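Local coordinates for germination protein (Bacillus megaterium, PDB 6O59) that probably takes part in sensing germinants and triggering spore germination as the A subunit of receptor GerK3, of which this chain is the N-terminal domain, at residues D52-A55 with I56-L60; I254-D257 with G258-F261. One frame throughout, in Å; residues are numbered along the deposited sequence.

Interaction 1 of 2, residues D52-A55 with I56-L60; sequences DNQA and IQDYL
Asn53 and Gln57 meet across the opening turn of helix 54-62, both through their backbones and through their side chains. The amide N of Gln57 donates to Asn53 O at 2.9 Å, in a nearly straight bond (174° at the hydrogen), while Ile56 N makes a weak bond to the same carbonyl. The next two rungs follow at once: Asp58 N to Gln54 O, 2.7 Å, and Tyr59 N to Ala55 O, 3.0 Å. Three successive i to i+4 bonds are the evidence that a regular alpha helix is established from here.

Among the side chains, Gln57 has CG beside its own backbone N (chi1 -71°) and runs extended beyond it, which carries the amide back along the helix toward Asn53. Its NE2 lies 3.3 Å from Asn53 CB, and its CG is 4.0 Å from that same CB. The two amide planes stand 74° apart, so the groups cross rather than stack. On another flank, Gln54 CG lies 3.7 Å from Asp58 OD1.

What positions the amides lies one shell out: Asn53 ND2 bonds to Ser110 OG, and Gln57 OE1 to Arg30 NE. Farther along the helix, Tyr59 OH bonds to Asp85 on helix 78-86.

The two buried amides are therefore held by partners in the sheet, and the contact between them is one of packing; the carboxylate of Asp58, close to the helix N-terminus, is probably favoured by the helix dipole.

Interaction 2 of 2, residues I254-D257 with G258-F261; sequences IFVD and GTPF
A type II beta turn running from Val256 to Thr259 reverses the chain between the antiparallel strands 252-256 and 262-265. The reversal is measurable: the end-to-end directions of 254-257 and 258-261 differ by 148°. Its closing bond joins Thr259 N to Val256 O at 3.1 Å, with the donor lying above the carbonyl plane. A second bond reaches the same acceptor from the same face, Thr259 OG1 to Val256 O at 3.2 Å, so two donors of a single residue grip one carbonyl oxygen.

The threonine torsion accounts for the second bond. With chi1 79°, OG1 sits between its own backbone N and carbonyl carbon, where it faces Val256; there it also lies 3.7 Å from Val256 CB, while Thr259 CG2 is 3.9 Å from that atom.

Gly258 occupies the third position of the turn with a positive phi (92°), a conformation in which a side chain would press on the preceding carbonyl oxygen and which calls for glycine. Beyond Thr259 the chain bends again, through an inverse gamma turn centred on Pro260. Past this bend, one face of the Phe261 ring lies over Thr259 CB, 4.0 Å above the plane and offset toward the rim. Phe261 O, meanwhile, approaches Phe255 CD1 obliquely at 4.0 Å.

Strand 182-189 flanks the incoming strand, pairing Phe255 with Thr185 and Asp257 with Asp183, while Ile254 pairs with Leu263 on the other strand of the hairpin. The Phe255 side chain packs on helix 153-163 and meets Phe149 edge-to-face.

How the interactions relate
Interactions 1 and 2 lie in separate halves of this domain, with centres about 30 Å apart and nearest atoms about 19 Å apart, so neither touches the other. Each half is built round a five-stranded antiparallel sheet, and both sheets share the strand order 1-2-4-5-3. Interaction 1 belongs to a helix packed on the second strand, 40-47, of the first sheet; interaction 2 turns the chain between the fourth and fifth strands of the second. They therefore sample different elements of a repeated topology: a helix start held by side-chain bonds to its sheet, and a turn closed mainly by bonds within itself.

Interaction 1 of 2, residues D52-A55 with I56-L60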
loop_
_atom_site.group_PDB
_atom_site.type_symbol
_atom_site.label_atom_id
_atom_site.label_comp_id
_atom_site.label_asym_id
_atom_site.label_seq_id
_atom_site.Cartn_x
_atom_site.Cartn_y
_atom_site.Cartn_z
ATOM N N ASP A 52 10.756 -7.544 3.538
ATOM C CA ASP A 52 11.248 -8.914 3.468
ATOM C C ASP A 52 10.645 -9.625 4.679
ATOM O O ASP A 52 11.204 -9.585 5.772
ATOM C CB ASP A 52 12.791 -8.936 3.456
ATOM C CG ASP A 52 13.458 -8.251 2.272
ATOM O OD1 ASP A 52 12.853 -7.310 1.703
ATOM O OD2 ASP A 52 14.595 -8.644 1.926
ATOM N N ASN A 53 9.447 -10.196 4.496
ATOM C CA ASN A 53 8.649 -10.811 5.544
ATOM C C ASN A 53 8.647 -12.314 5.688
ATOM O O ASN A 53 8.158 -12.783 6.723
ATOM C CB ASN A 53 7.213 -10.454 5.202
ATOM C CG ASN A 53 6.732 -9.394 6.066
ATOM O OD1 ASN A 53 5.549 -9.086 6.117
ATOM N ND2 ASN A 53 7.664 -8.840 6.799
ATOM N N GLN A 54 9.029 -13.070 4.644
ATOM C CA GLN A 54 8.829 -14.505 4.639
ATOM C C GLN A 54 9.151 -15.169 5.980
ATOM O O GLN A 54 8.211 -15.660 6.592
ATOM C CB GLN A 54 9.536 -15.199 3.489
ATOM C CG GLN A 54 8.674 -16.299 2.859
ATOM C CD GLN A 54 7.186 -16.017 2.699
ATOM O OE1 GLN A 54 6.344 -16.550 3.440
ATOM N NE2 GLN A 54 6.820 -15.201 1.721
ATOM N N ALA A 55 10.398 -15.093 6.495
ATOM C CA ALA A 55 10.800 -15.701 7.778
ATOM C C ALA A 55 9.808 -15.405 8.945
ATOM O O ALA A 55 9.491 -16.319 9.705
ATOM C CB ALA A 55 12.197 -15.242 8.155
ATOM N N ILE A 56 9.308 -14.157 9.055
ATOM C CA ILE A 56 8.370 -13.720 10.101
ATOM C C ILE A 56 6.984 -14.346 9.848
ATOM O O ILE A 56 6.411 -14.943 10.778
ATOM C CB ILE A 56 8.327 -12.173 10.227
ATOM C CG1 ILE A 56 9.680 -11.666 10.781
ATOM C CG2 ILE A 56 7.144 -11.703 11.120
ATOM C CD1 ILE A 56 10.029 -10.224 10.490
ATOM N N GLN A 57 6.483 -14.254 8.593
ATOM C CA GLN A 57 5.219 -14.870 8.177
ATOM C C GLN A 57 5.269 -16.382 8.389
ATOM O O GLN A 57 4.321 -16.949 8.918
ATOM C CB GLN A 57 4.914 -14.555 6.717
ATOM C CG GLN A 57 4.534 -13.097 6.496
ATOM C CD GLN A 57 3.908 -12.914 5.152
ATOM O OE1 GLN A 57 2.807 -13.397 4.889
ATOM N NE2 GLN A 57 4.599 -12.226 4.266
ATOM N N ASP A 58 6.399 -17.018 8.036
ATOM C CA ASP A 58 6.644 -18.446 8.217
ATOM C C ASP A 58 6.481 -18.823 9.674
ATOM O O ASP A 58 5.746 -19.762 9.983
ATOM C CB ASP A 58 8.064 -18.818 7.741
ATOM C CG ASP A 58 8.272 -18.882 6.240
ATOM O OD1 ASP A 58 7.327 -18.544 5.493
ATOM O OD2 ASP A 58 9.383 -19.272 5.811
ATOM N N TYR A 59 7.147 -18.063 10.573
ATOM C CA TYR A 59 7.112 -18.300 12.012
ATOM C C TYR A 59 5.668 -18.220 12.522
ATOM O O TYR A 59 5.174 -19.175 13.122
ATOM C CB TYR A 59 8.025 -17.297 12.753
ATOM C CG TYR A 59 7.785 -17.244 14.251
ATOM C CD1 TYR A 59 6.905 -16.315 14.806
ATOM C CD2 TYR A 59 8.431 -18.127 15.113
ATOM C CE1 TYR A 59 6.637 -16.299 16.173
ATOM C CE2 TYR A 59 8.195 -18.099 16.488
ATOM C CZ TYR A 59 7.298 -17.181 17.015
ATOM O OH TYR A 59 7.064 -17.140 18.371
ATOM N N LEU A 60 4.997 -17.088 12.236
ATOM C CA LEU A 60 3.653 -16.785 12.686
ATOM C C LEU A 60 2.591 -17.689 12.093
ATOM O O LEU A 60 1.854 -18.320 12.854
ATOM C CB LEU A 60 3.324 -15.321 12.370
ATOM C CG LEU A 60 4.076 -14.276 13.210
ATOM C CD1 LEU A 60 3.833 -12.873 12.678
ATOM C CD2 LEU A 60 3.721 -14.379 14.715
#

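Interaction 2 of 2, residues I254-D257 with G258-F261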
loop_
_atom_site.group_PDB
_atom_site.type_symbol
_atom_site.label_atom_id
_atom_site.label_comp_id
_atom_site.label_asym_id
_atom_site.label_seq_id
_atom_site.Cartn_x
_atom_site.Cartn_y
_atom_site.Cartn_z
ATOM N N ILE A 254 -1.301 6.851 -12.604
ATOM C CA ILE A 254 -1.901 5.624 -13.135
ATOM C C ILE A 254 -0.801 4.695 -13.587
ATOM O O ILE A 254 0.083 5.102 -14.343
ATOM C CB ILE A 254 -2.912 5.905 -14.283
ATOM C CG1 ILE A 254 -4.037 6.865 -13.835
ATOM C CG2 ILE A 254 -3.479 4.611 -14.873
ATOM C CD1 ILE A 254 -4.389 7.899 -14.880
ATOM N N PHE A 255 -0.870 3.445 -13.128
ATOM C CA PHE A 255 0.044 2.378 -13.522
ATOM C C PHE A 255 -0.726 1.314 -14.276
ATOM O O PHE A 255 -1.644 0.701 -13.720
ATOM C CB PHE A 255 0.780 1.771 -12.314
ATOM C CG PHE A 255 1.743 2.742 -11.693
ATOM C CD1 PHE A 255 2.987 2.964 -12.261
ATOM C CD2 PHE A 255 1.383 3.481 -10.566
ATOM C CE1 PHE A 255 3.860 3.878 -11.705
ATOM C CE2 PHE A 255 2.274 4.380 -9.991
ATOM C CZ PHE A 255 3.507 4.568 -10.561
ATOM N N VAL A 256 -0.375 1.135 -15.560
ATOM C CA VAL A 256 -0.983 0.150 -16.451
ATOM C C VAL A 256 -0.058 -1.078 -16.542
ATOM O O VAL A 256 1.159 -0.927 -16.672
ATOM C CB VAL A 256 -1.267 0.770 -17.839
ATOM C CG1 VAL A 256 -2.053 -0.191 -18.727
ATOM C CG2 VAL A 256 -2.007 2.099 -17.698
ATOM N N ASP A 257 -0.646 -2.284 -16.461
ATOM C CA ASP A 257 0.063 -3.553 -16.552
ATOM C C ASP A 257 0.802 -3.665 -17.885
ATOM O O ASP A 257 0.208 -3.488 -18.958
ATOM C CB ASP A 257 -0.922 -4.720 -16.371
ATOM C CG ASP A 257 -0.299 -6.094 -16.207
ATOM O OD1 ASP A 257 0.852 -6.173 -15.740
ATOM O OD2 ASP A 257 -0.981 -7.091 -16.509
ATOM N N GLY A 258 2.112 -3.887 -17.793
ATOM C CA GLY A 258 2.991 -4.020 -18.952
ATOM C C GLY A 258 3.651 -2.743 -19.443
ATOM O O GLY A 258 4.553 -2.820 -20.285
ATOM N N THR A 259 3.223 -1.551 -18.948
ATOM C CA THR A 259 3.833 -0.293 -19.395
ATOM C C THR A 259 4.918 0.134 -18.392
ATOM O O THR A 259 4.632 0.292 -17.207
ATOM C CB THR A 259 2.804 0.807 -19.673
ATOM O OG1 THR A 259 2.375 1.402 -18.457
ATOM C CG2 THR A 259 1.627 0.313 -20.483
ATOM N N PRO A 260 6.177 0.338 -18.847
ATOM C CA PRO A 260 7.261 0.660 -17.893
ATOM C C PRO A 260 7.366 2.152 -17.517
ATOM O O PRO A 260 8.464 2.735 -17.516
ATOM C CB PRO A 260 8.515 0.147 -18.612
ATOM C CG PRO A 260 8.191 0.281 -20.046
ATOM C CD PRO A 260 6.702 0.176 -20.220
ATOM N N PHE A 261 6.223 2.753 -17.152
ATOM C CA PHE A 261 6.143 4.152 -16.728
ATOM C C PHE A 261 4.843 4.480 -15.989
ATOM O O PHE A 261 3.850 3.754 -16.082
ATOM C CB PHE A 261 6.327 5.135 -17.902
ATOM C CG PHE A 261 5.640 4.765 -19.184
ATOM C CD1 PHE A 261 4.275 4.969 -19.345
ATOM C CD2 PHE A 261 6.362 4.248 -20.252
ATOM C CE1 PHE A 261 3.634 4.616 -20.538
ATOM C CE2 PHE A 261 5.720 3.891 -21.443
ATOM C CZ PHE A 261 4.363 4.087 -21.581
#